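Local coordinates for BSU-2 beta-lactamase (Bacillus subtilis, PDB 6W5E), which probably hydrolyses the beta-lactam ring of penicillin-type antibiotics, as a class D serine beta-lactamase of the penicillin-binding-protein superfamily, at residues 41-46 with 61-66; 99-104 with 110-115; 118-123 with 127-132; 231-236 with 262-267. One frame throughout, in Å; residues are numbered along the deposited sequence. Where two conformers were deposited one is given.

Three of the four contacts rest on apolar packing. Interaction 1 lies on the opposite side of the chain's centre from interactions 2 and 3. Interactions 1 and 4 both reach the six-stranded sheet and helix 248-261; one is a partly buried ring stack at an edge strand, the other a buried aliphatic seam under the C-terminal tail. Interactions 2 and 3 lie together in the helical part, their centres about 10 Å apart. Interaction 2 is a partly buried loop closed by backbone and carboxylate hydrogen bonds, whereas interaction 3 is buried helix packing. W111 joins these two, its NE1 bonded to the carbonyl of E123 and its own carbonyl to NE1 of W127.

Interaction 1 (41-46 with 61-66); sequences DEFKDT and FVYNRK
F43 and Y63 form an offset aromatic stack at the edge of the six-stranded antiparallel sheet of the beta-lactamase fold. Y63 closes edge strand 59-63, while F43 comes from the loop that leads into neighbouring strand 48-54. The ring centroids are 4.6 Å apart and the planes differ by 21°, so the rings overlap in part, with a clear tilt. The two side chains run past each other in opposite directions: CE2 of Y63 sits over one face of the phenyl ring, toward its rim, 3.4 Å from CG of F43. The tyrosine reaches this place with its CG anti to the backbone N (chi1 165°). Its hydroxyl therefore passes beyond the phenyl ring to the root of the other side chain, where OH of Y63 is 3.4 Å from CB of F43. Wholly apolar phenylalanine suits the inner position, where it also packs on F50, V244 and I254 from the sheet and helix 248-261. Tyrosine suits the outer one, since its ring can stack while its oxygen binds water. F43 also opens a type I turn that ends at T46. A water donates to O of T46 at 2.8 Å and is hydrogen-bonded to OH of Y63 at 3.0 Å.

Interaction 2 (99-104 with 110-115); sequences KRWDGV and SWNRDH
The carboxylate oxygen OD1 of D114 takes the backbone N-H of W101 in a 2.8 Å bond. The donor arrives on the anti side of the carboxylate, 20° out of its plane. R100 lies alongside D114, but NE of R100 and OD2 of D114 remain 5.2 Å apart, too far for a salt bridge. Next to this bond, K99 and H115 make an antiparallel hydrogen-bonded pair, with K99 N to H115 O at 2.8 Å and H115 N to K99 O at 3.2 Å. The loop thus joins strands 98-99 and 115-116 of a small two-stranded antiparallel sheet. The indole of W101, its CG anti to the backbone N (chi1 177°), lies flat over the backbone of N112 and R113. CA of N112 makes a CH-pi contact 3.8 Å from the centroid of the five-membered ring, and CA of G103 covers the opposite face. NE1 of W101 fixes the ring's rotation by bonding V104 O at 2.9 Å, nearly in the indole plane. Within 110-115, NE2 of H115 donates to S110 O at 2.7 Å, and its ND1 pairs with S119. Tryptophan suits this place by combining a broad face with one N-H. The chemistry implies a partly buried loop held by directional bonds and a sandwiched indole.

Interaction 3 (118-123 with 127-132); sequences GSAMRE and WYYQAL
A120 presses its methyl group between two tyrosines of the next helix, and this apolar packing carries the contact. CB of A120 is 3.5 Å from CB of Y128 and equally 3.5 Å from CE1 of Y129. It meets the Y129 ring at the edge, near the ring plane. The small residue fits because the backbones come close here, with the CA atoms of A120 and Y128 only 6.4 Å apart. The two aromatic side chains differ in their first torsion: Y128 carries CG anti to its backbone N (chi1 -177°), Y129 carries it beside that nitrogen (chi1 -82°), and the rings leave the helix in different directions. M121 adds further van der Waals packing, crossing the Y129 side chain at a slant, with CB of M121 3.7 Å from OH of Y129.

The polar ends look elsewhere. OH of Y129 bonds the carbonyl of L117 and OH of Y128 that of D97, which lets two long aromatic residues sit in a buried place with their hydroxyls satisfied. The ring of Y128 also receives K99 in a cation-pi contact.

The axes of segments 118-122 and 127-132 pass 9.6 Å apart at 128°. They belong to two consecutive helices, 117-122 and 126-136, joined by a short connection and packed at a steep angle in the helical region of the class D beta-lactamase fold.

Interaction 4 (231-236 with 262-267); sequences IKTEHG and YGLITS
I231 extends CG1 anti to its backbone N (chi1 179°) and continues nearly straight through chi2 (162°), which carries CD1 from the strand to the C-terminal tail. T233, two residues on, has CG2 anti to its carbonyl carbon, and this methyl also faces the tail. Strand 225-233 is an inner strand of the antiparallel sheet of the beta-lactamase fold, and the tail leaves helix 248-261 through a Schellman motif with G263 at the C-prime position. The positive phi of G263 (77°) is easily adopted by a residue with no side chain.

Both methyls press on the carbonyl oxygen of L264 in van der Waals contact: CD1 of I231 and CG2 of T233 each lie 3.6 Å from O of L264. CD1 of I231 is also 3.6 Å from CG1 of I265, the two side chains crossing at about a right angle. Looser contacts, CD1 of I231 to CB of L264 and CG2 of T233 to CD2 of L264, both at 4.1 Å, complete an aliphatic seam. Branched isoleucine and leucine suit this buried place: L264 also packs on Y238 and L259, I265 on V256 and Y209.

Threonine suits this place beside the turn because it offers a methyl to the tail and a hydroxyl to its own hairpin. OG1 of T233 accepts from N of H235 at 2.9 Å, an ST turn, and donates to the carbonyl of G236. That carbonyl is gripped twice, by OG1 of T233 at 2.7 Å, on a lone pair, and by N of T233 at 3.1 Å.

Interaction 1 (41-46 with 61-66)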
# COMPACT_ATOMS: atom_id res chain seq x y z
N ASP A 41 14.58 5.90 16.87
CA ASP A 41 15.00 4.61 17.42
C ASP A 41 14.30 3.42 16.79
O ASP A 41 14.71 2.28 17.03
CB ASP A 41 14.98 4.57 18.96
CG ASP A 41 13.60 4.62 19.56
OD1 ASP A 41 12.58 4.49 18.86
OD2 ASP A 41 13.54 4.78 20.80
N GLU A 42 13.29 3.65 15.96
CA GLU A 42 12.70 2.56 15.19
C GLU A 42 13.58 2.14 14.02
O GLU A 42 13.37 1.06 13.47
CB GLU A 42 11.34 2.99 14.64
CG GLU A 42 10.33 3.37 15.68
CD GLU A 42 9.79 2.20 16.45
OE1 GLU A 42 9.88 1.05 15.96
OE2 GLU A 42 9.23 2.43 17.54
N PHE A 43 14.54 2.98 13.64
CA PHE A 43 15.38 2.77 12.47
C PHE A 43 16.86 2.76 12.81
O PHE A 43 17.69 2.90 11.91
CB PHE A 43 15.16 3.89 11.45
CG PHE A 43 13.78 3.92 10.88
CD1 PHE A 43 13.48 3.20 9.73
CD2 PHE A 43 12.79 4.67 11.48
CE1 PHE A 43 12.22 3.23 9.20
CE2 PHE A 43 11.52 4.70 10.96
CZ PHE A 43 11.24 3.98 9.82
N LYS A 44 17.22 2.62 14.09
CA LYS A 44 18.63 2.71 14.46
C LYS A 44 19.47 1.66 13.77
O LYS A 44 20.67 1.88 13.55
CB LYS A 44 18.78 2.64 15.98
CG LYS A 44 18.28 1.35 16.59
N ASP A 45 18.88 0.53 13.38
CA ASP A 45 19.60 -0.54 12.70
C ASP A 45 19.05 -0.81 11.30
O ASP A 45 19.34 -1.86 10.71
CB ASP A 45 19.60 -1.81 13.54
CG ASP A 45 20.55 -1.73 14.73
OD1 ASP A 45 20.15 -1.19 15.78
OD2 ASP A 45 21.70 -2.20 14.60
N THR A 46 18.29 0.13 10.74
CA THR A 46 17.58 -0.10 9.48
C THR A 46 17.71 1.13 8.60
O THR A 46 17.57 2.26 9.08
CB THR A 46 16.10 -0.35 9.78
OG1 THR A 46 15.97 -1.47 10.66
CG2 THR A 46 15.34 -0.65 8.51
N PHE A 61 4.94 14.82 8.67
CA PHE A 61 6.22 14.50 9.30
C PHE A 61 6.96 13.50 8.43
O PHE A 61 6.37 12.53 7.94
CB PHE A 61 5.98 13.88 10.68
CG PHE A 61 7.20 13.29 11.31
CD1 PHE A 61 8.15 14.10 11.90
CD2 PHE A 61 7.41 11.91 11.30
CE1 PHE A 61 9.29 13.56 12.48
CE2 PHE A 61 8.55 11.37 11.89
CZ PHE A 61 9.48 12.20 12.47
N VAL A 62 8.26 13.73 8.23
CA VAL A 62 9.10 12.85 7.41
C VAL A 62 10.38 12.55 8.17
O VAL A 62 11.16 13.47 8.47
CB VAL A 62 9.45 13.49 6.05
CG1 VAL A 62 10.32 12.54 5.24
CG2 VAL A 62 8.19 13.85 5.28
N TYR A 63 10.61 11.28 8.48
CA TYR A 63 11.92 10.80 8.93
C TYR A 63 12.71 10.31 7.72
O TYR A 63 12.22 9.48 6.95
CB TYR A 63 11.77 9.66 9.95
CG TYR A 63 13.06 8.91 10.16
CD1 TYR A 63 14.05 9.40 11.03
CD2 TYR A 63 13.33 7.72 9.48
CE1 TYR A 63 15.26 8.72 11.21
CE2 TYR A 63 14.53 7.05 9.65
CZ TYR A 63 15.49 7.55 10.51
OH TYR A 63 16.67 6.86 10.67
N ASN A 64 13.94 10.83 7.57
CA ASN A 64 14.85 10.48 6.49
C ASN A 64 14.36 11.02 5.15
O ASN A 64 13.84 10.28 4.30
CB ASN A 64 15.15 8.97 6.44
CG ASN A 64 16.34 8.65 5.55
OD1 ASN A 64 16.78 9.48 4.76
ND2 ASN A 64 16.85 7.43 5.68
N ARG A 65 14.55 12.33 4.97
CA ARG A 65 14.05 13.01 3.77
C ARG A 65 14.71 12.47 2.50
O ARG A 65 14.05 12.35 1.46
CB ARG A 65 14.29 14.51 3.94
CG ARG A 65 14.09 15.35 2.71
CD ARG A 65 12.62 15.61 2.46
NE ARG A 65 11.91 15.99 3.68
CZ ARG A 65 10.72 16.58 3.68
NH1 ARG A 65 10.12 16.88 2.53
NH2 ARG A 65 10.13 16.88 4.83
N LYS A 66 16.01 12.16 2.57
CA LYS A 66 16.70 11.65 1.38
C LYS A 66 16.04 10.38 0.87
O LYS A 66 15.70 10.27 -0.31
CB LYS A 66 18.17 11.38 1.69
CG LYS A 66 18.92 10.81 0.49
CD LYS A 66 20.39 10.59 0.80
CE LYS A 66 21.24 11.76 0.33
NZ LYS A 66 22.67 11.60 0.70
O HOH W 1 17.38 5.00 8.46

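Interaction 2 (99-104 with 110-115)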
# COMPACT_ATOMS: atom_id res chain seq x y z
N LYS A 99 -10.88 -16.16 -8.52
CA LYS A 99 -10.07 -16.80 -9.55
C LYS A 99 -9.54 -18.12 -8.99
O LYS A 99 -9.03 -18.16 -7.87
CB LYS A 99 -8.91 -15.90 -9.99
CG LYS A 99 -9.37 -14.62 -10.68
CD LYS A 99 -8.18 -13.75 -11.06
CE LYS A 99 -8.60 -12.36 -11.55
NZ LYS A 99 -9.49 -12.41 -12.73
N ARG A 100 -9.69 -19.19 -9.75
CA ARG A 100 -9.31 -20.50 -9.26
C ARG A 100 -7.80 -20.72 -9.33
O ARG A 100 -7.14 -20.33 -10.30
CB ARG A 100 -10.03 -21.59 -10.06
CG ARG A 100 -11.49 -21.72 -9.70
CD ARG A 100 -12.12 -22.86 -10.47
NE ARG A 100 -13.50 -23.04 -10.07
CZ ARG A 100 -14.25 -24.08 -10.42
NH1 ARG A 100 -13.75 -25.04 -11.18
NH2 ARG A 100 -15.51 -24.16 -10.01
N TRP A 101 -7.26 -21.33 -8.27
CA TRP A 101 -5.86 -21.71 -8.22
C TRP A 101 -5.58 -22.77 -9.28
O TRP A 101 -6.41 -23.63 -9.56
CB TRP A 101 -5.56 -22.26 -6.83
CG TRP A 101 -4.17 -22.77 -6.57
CD1 TRP A 101 -2.98 -22.16 -6.89
CD2 TRP A 101 -3.83 -23.99 -5.91
NE1 TRP A 101 -1.93 -22.94 -6.46
CE2 TRP A 101 -2.42 -24.07 -5.86
CE3 TRP A 101 -4.58 -25.04 -5.35
CZ2 TRP A 101 -1.75 -25.15 -5.28
CZ3 TRP A 101 -3.90 -26.11 -4.78
CH2 TRP A 101 -2.51 -26.16 -4.75
N ASP A 102 -4.39 -22.69 -9.87
CA ASP A 102 -3.99 -23.63 -10.91
C ASP A 102 -3.34 -24.90 -10.37
O ASP A 102 -2.94 -25.75 -11.16
CB ASP A 102 -3.08 -22.95 -11.94
CG ASP A 102 -1.80 -22.40 -11.33
OD1 ASP A 102 -1.54 -22.62 -10.12
OD2 ASP A 102 -1.05 -21.74 -12.06
N GLY A 103 -3.24 -25.04 -9.05
CA GLY A 103 -2.64 -26.22 -8.46
C GLY A 103 -1.13 -26.19 -8.34
O GLY A 103 -0.54 -27.18 -7.89
N VAL A 104 -0.48 -25.09 -8.71
CA VAL A 104 0.98 -24.99 -8.63
C VAL A 104 1.36 -24.51 -7.24
O VAL A 104 0.87 -23.47 -6.78
CB VAL A 104 1.53 -24.06 -9.72
CG1 VAL A 104 3.02 -23.81 -9.51
CG2 VAL A 104 1.25 -24.63 -11.10
N SER A 110 -0.34 -19.82 1.86
CA SER A 110 -1.57 -19.04 1.76
C SER A 110 -1.90 -18.67 0.32
O SER A 110 -3.04 -18.27 0.05
CB SER A 110 -1.47 -17.77 2.61
OG SER A 110 -0.49 -16.89 2.08
N TRP A 111 -0.94 -18.78 -0.59
CA TRP A 111 -1.18 -18.53 -2.01
C TRP A 111 -1.74 -19.74 -2.73
O TRP A 111 -2.27 -19.60 -3.84
CB TRP A 111 0.13 -18.17 -2.69
CG TRP A 111 0.74 -16.86 -2.26
CD1 TRP A 111 0.23 -15.97 -1.35
CD2 TRP A 111 1.96 -16.30 -2.73
NE1 TRP A 111 1.06 -14.89 -1.24
CE2 TRP A 111 2.14 -15.07 -2.07
CE3 TRP A 111 2.94 -16.72 -3.65
CZ2 TRP A 111 3.24 -14.25 -2.30
CZ3 TRP A 111 4.03 -15.90 -3.87
CH2 TRP A 111 4.18 -14.69 -3.20
N ASN A 112 -1.61 -20.93 -2.14
CA ASN A 112 -1.91 -22.19 -2.82
C ASN A 112 -3.36 -22.63 -2.56
O ASN A 112 -3.64 -23.68 -1.99
CB ASN A 112 -0.91 -23.27 -2.40
CG ASN A 112 0.52 -22.87 -2.67
OD1 ASN A 112 0.80 -22.15 -3.63
ND2 ASN A 112 1.44 -23.34 -1.83
N ARG A 113 -4.27 -21.78 -3.02
CA ARG A 113 -5.70 -21.94 -2.80
C ARG A 113 -6.41 -20.99 -3.75
O ARG A 113 -5.80 -20.05 -4.29
CB ARG A 113 -6.07 -21.61 -1.35
CG ARG A 113 -5.87 -20.12 -1.02
CD ARG A 113 -6.33 -19.71 0.38
NE ARG A 113 -5.51 -20.30 1.43
CZ ARG A 113 -5.27 -19.73 2.61
NH1 ARG A 113 -4.50 -20.35 3.49
NH2 ARG A 113 -5.78 -18.54 2.90
N ASP A 114 -7.70 -21.22 -3.96
CA ASP A 114 -8.47 -20.25 -4.72
C ASP A 114 -8.45 -18.92 -3.98
O ASP A 114 -8.41 -18.87 -2.75
CB ASP A 114 -9.92 -20.71 -4.86
CG ASP A 114 -10.07 -21.99 -5.67
OD1 ASP A 114 -9.18 -22.34 -6.47
OD2 ASP A 114 -11.11 -22.66 -5.49
N HIS A 115 -8.45 -17.83 -4.74
CA HIS A 115 -8.37 -16.49 -4.17
C HIS A 115 -9.42 -15.57 -4.77
O HIS A 115 -9.95 -15.81 -5.85
CB HIS A 115 -6.97 -15.91 -4.34
CG HIS A 115 -6.07 -16.21 -3.19
ND1 HIS A 115 -6.16 -15.55 -1.99
CD2 HIS A 115 -5.09 -17.14 -3.05
CE1 HIS A 115 -5.26 -16.04 -1.15
NE2 HIS A 115 -4.61 -17.01 -1.77

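Interaction 3 (118-123 with 127-132)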
# COMPACT_ATOMS: atom_id res chain seq x y z
N GLY A 118 -10.06 -9.58 -2.67
CA GLY A 118 -9.78 -9.20 -1.29
C GLY A 118 -8.82 -10.14 -0.58
O GLY A 118 -7.93 -9.69 0.15
N SER A 119 -8.98 -11.46 -0.76
CA SER A 119 -8.07 -12.36 -0.07
C SER A 119 -6.67 -12.24 -0.64
O SER A 119 -5.68 -12.35 0.10
CB SER A 119 -8.56 -13.81 -0.12
OG SER A 119 -8.44 -14.34 -1.42
N ALA A 120 -6.57 -12.00 -1.95
CA ALA A 120 -5.26 -11.84 -2.56
C ALA A 120 -4.59 -10.56 -2.12
O ALA A 120 -3.36 -10.50 -2.09
CB ALA A 120 -5.36 -11.93 -4.08
N MET A 121 -5.36 -9.54 -1.74
CA MET A 121 -4.74 -8.39 -1.10
C MET A 121 -4.26 -8.74 0.30
O MET A 121 -3.11 -8.45 0.66
CB MET A 121 -5.70 -7.20 -1.05
CG MET A 121 -5.02 -5.98 -0.46
SD MET A 121 -5.97 -4.47 -0.58
CE MET A 121 -5.80 -4.10 -2.32
N ARG A 122 -5.12 -9.39 1.10
CA ARG A 122 -4.78 -9.73 2.48
C ARG A 122 -3.57 -10.66 2.55
O ARG A 122 -2.71 -10.49 3.42
CB ARG A 122 -5.99 -10.37 3.16
CG ARG A 122 -5.78 -10.76 4.61
CD ARG A 122 -7.08 -11.22 5.25
NE ARG A 122 -8.03 -10.12 5.36
CZ ARG A 122 -9.33 -10.28 5.54
NH1 ARG A 122 -9.85 -11.50 5.64
NH2 ARG A 122 -10.12 -9.22 5.62
N GLU A 123 -3.49 -11.64 1.66
CA GLU A 123 -2.42 -12.63 1.67
C GLU A 123 -1.31 -12.29 0.69
O GLU A 123 -0.34 -13.05 0.57
CB GLU A 123 -2.96 -14.03 1.37
CG GLU A 123 -4.22 -14.47 2.14
CD GLU A 123 -4.06 -14.43 3.65
OE1 GLU A 123 -2.91 -14.51 4.15
OE2 GLU A 123 -5.10 -14.34 4.34
N TRP A 127 -0.16 -13.97 -7.86
CA TRP A 127 -0.70 -14.56 -9.09
C TRP A 127 -2.09 -14.04 -9.44
O TRP A 127 -2.42 -13.86 -10.62
CB TRP A 127 -0.69 -16.09 -9.01
CG TRP A 127 -1.61 -16.72 -7.98
CD1 TRP A 127 -1.27 -17.16 -6.74
CD2 TRP A 127 -3.01 -17.02 -8.15
NE1 TRP A 127 -2.37 -17.71 -6.11
CE2 TRP A 127 -3.45 -17.63 -6.95
CE3 TRP A 127 -3.93 -16.82 -9.19
CZ2 TRP A 127 -4.76 -18.06 -6.77
CZ3 TRP A 127 -5.25 -17.23 -9.00
CH2 TRP A 127 -5.65 -17.85 -7.80
N TYR A 128 -2.91 -13.78 -8.42
CA TYR A 128 -4.25 -13.25 -8.68
C TYR A 128 -4.15 -11.88 -9.34
O TYR A 128 -4.84 -11.60 -10.33
CB TYR A 128 -5.02 -13.15 -7.36
CG TYR A 128 -6.45 -12.68 -7.54
CD1 TYR A 128 -6.73 -11.34 -7.85
CD2 TYR A 128 -7.52 -13.57 -7.43
CE1 TYR A 128 -8.01 -10.91 -8.06
CE2 TYR A 128 -8.82 -13.14 -7.63
CZ TYR A 128 -9.05 -11.81 -7.94
OH TYR A 128 -10.33 -11.37 -8.17
N TYR A 129 -3.31 -11.00 -8.79
CA TYR A 129 -3.20 -9.65 -9.32
C TYR A 129 -2.47 -9.61 -10.66
O TYR A 129 -2.68 -8.67 -11.44
CB TYR A 129 -2.58 -8.72 -8.27
CG TYR A 129 -3.62 -8.25 -7.26
CD1 TYR A 129 -4.14 -9.12 -6.30
CD2 TYR A 129 -4.13 -6.96 -7.33
CE1 TYR A 129 -5.11 -8.68 -5.40
CE2 TYR A 129 -5.09 -6.53 -6.43
CZ TYR A 129 -5.59 -7.39 -5.49
OH TYR A 129 -6.55 -6.94 -4.62
N GLN A 130 -1.65 -10.62 -10.96
CA GLN A 130 -1.08 -10.73 -12.30
C GLN A 130 -2.17 -11.02 -13.32
O GLN A 130 -2.19 -10.41 -14.40
CB GLN A 130 0.02 -11.79 -12.31
CG GLN A 130 1.27 -11.35 -11.57
CD GLN A 130 2.31 -12.45 -11.48
OE1 GLN A 130 2.00 -13.59 -11.13
NE2 GLN A 130 3.56 -12.11 -11.78
N ALA A 131 -3.11 -11.91 -13.00
CA ALA A 131 -4.24 -12.15 -13.90
C ALA A 131 -5.07 -10.89 -14.08
O ALA A 131 -5.50 -10.56 -15.20
CB ALA A 131 -5.09 -13.29 -13.36
N LEU A 132 -5.32 -10.15 -12.99
CA LEU A 132 -6.05 -8.90 -13.09
C LEU A 132 -5.33 -7.90 -13.99
O LEU A 132 -5.95 -7.28 -14.86
CB LEU A 132 -6.25 -8.31 -11.69
CG LEU A 132 -6.86 -6.91 -11.64
CD1 LEU A 132 -8.17 -6.84 -12.41
CD2 LEU A 132 -7.07 -6.49 -10.19

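Interaction 4 (231-236 with 262-267)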
# COMPACT_ATOMS: atom_id res chain seq x y z
N ILE A 231 -4.79 5.44 9.03
CA ILE A 231 -5.44 5.04 10.26
C ILE A 231 -6.52 6.05 10.61
O ILE A 231 -6.28 7.26 10.56
CB ILE A 231 -4.45 4.83 11.43
CG1 ILE A 231 -5.20 4.44 12.70
CG2 ILE A 231 -3.55 6.08 11.66
CD1 ILE A 231 -4.33 3.81 13.75
N LYS A 232 -7.71 5.56 10.92
CA LYS A 232 -8.81 6.40 11.34
C LYS A 232 -8.93 6.27 12.85
O LYS A 232 -8.97 5.15 13.37
CB LYS A 232 -10.10 5.92 10.67
CG LYS A 232 -11.36 6.60 11.18
CD LYS A 232 -12.58 6.28 10.32
CE LYS A 232 -12.54 4.88 9.72
NZ LYS A 232 -13.90 4.31 9.46
N THR A 233 -8.91 7.40 13.54
CA THR A 233 -9.09 7.44 14.99
C THR A 233 -10.27 8.34 15.34
O THR A 233 -10.90 8.96 14.47
CB THR A 233 -7.83 7.95 15.72
OG1 THR A 233 -7.79 9.39 15.66
CG2 THR A 233 -6.56 7.38 15.11
N GLU A 234 -10.55 8.44 16.63
CA GLU A 234 -11.58 9.36 17.10
C GLU A 234 -11.10 10.80 17.16
O GLU A 234 -11.89 11.69 17.51
CB GLU A 234 -12.10 8.90 18.47
CG GLU A 234 -12.89 7.60 18.38
CD GLU A 234 -13.15 6.97 19.73
OE1 GLU A 234 -12.78 7.57 20.76
OE2 GLU A 234 -13.74 5.87 19.76
N HIS A 235 -9.85 11.06 16.80
CA HIS A 235 -9.27 12.39 16.82
C HIS A 235 -8.53 12.67 15.53
O HIS A 235 -7.44 13.24 15.52
CB HIS A 235 -8.39 12.58 18.05
CG HIS A 235 -9.14 12.43 19.34
ND1 HIS A 235 -9.15 11.25 20.06
CD2 HIS A 235 -9.94 13.29 20.02
CE1 HIS A 235 -9.90 11.40 21.14
NE2 HIS A 235 -10.39 12.63 21.13
N GLY A 236 -9.12 12.26 14.41
CA GLY A 236 -8.57 12.54 13.10
C GLY A 236 -7.98 11.29 12.46
O GLY A 236 -7.71 10.28 13.11
N TYR A 262 2.54 6.77 19.67
CA TYR A 262 1.97 8.10 19.50
C TYR A 262 0.45 8.10 19.66
O TYR A 262 -0.20 9.09 19.30
CB TYR A 262 2.45 8.75 18.21
CG TYR A 262 3.88 9.22 18.38
CD1 TYR A 262 4.14 10.47 18.93
CD2 TYR A 262 4.95 8.40 18.07
CE1 TYR A 262 5.43 10.90 19.15
CE2 TYR A 262 6.27 8.82 18.28
CZ TYR A 262 6.49 10.07 18.82
OH TYR A 262 7.78 10.50 19.03
N GLY A 263 -0.11 7.03 20.21
CA GLY A 263 -1.49 7.04 20.68
C GLY A 263 -2.55 6.93 19.61
O GLY A 263 -3.72 7.22 19.89
N LEU A 264 -2.19 6.52 18.39
CA LEU A 264 -3.17 6.35 17.32
C LEU A 264 -3.78 4.95 17.32
O LEU A 264 -4.99 4.80 17.11
CB LEU A 264 -2.53 6.69 15.97
CG LEU A 264 -1.98 8.12 15.85
CD1 LEU A 264 -1.46 8.39 14.44
CD2 LEU A 264 -3.01 9.17 16.25
N ILE A 265 -2.97 3.92 17.53
CA ILE A 265 -3.48 2.58 17.82
C ILE A 265 -3.66 2.50 19.33
O ILE A 265 -2.69 2.62 20.08
CB ILE A 265 -2.52 1.49 17.33
CG1 ILE A 265 -2.49 1.46 15.80
CG2 ILE A 265 -2.91 0.12 17.89
CD1 ILE A 265 -1.47 0.49 15.24
N THR A 266 -4.90 2.30 19.77
CA THR A 266 -5.19 2.15 21.19
C THR A 266 -5.88 0.82 21.42
O THR A 266 -5.21 -0.19 21.66
CB THR A 266 -6.03 3.34 21.69
OG1 THR A 266 -7.20 3.49 20.88
CG2 THR A 266 -5.22 4.63 21.65
N SER A 267 -7.20 0.79 21.30
CA SER A 267 -7.94 -0.46 21.42
C SER A 267 -9.26 -0.35 20.66
O SER A 267 -9.56 0.71 20.10
CB SER A 267 -8.21 -0.79 22.89
OG SER A 267 -9.13 0.14 23.44
OXT SER A 267 -10.03 -1.30 20.60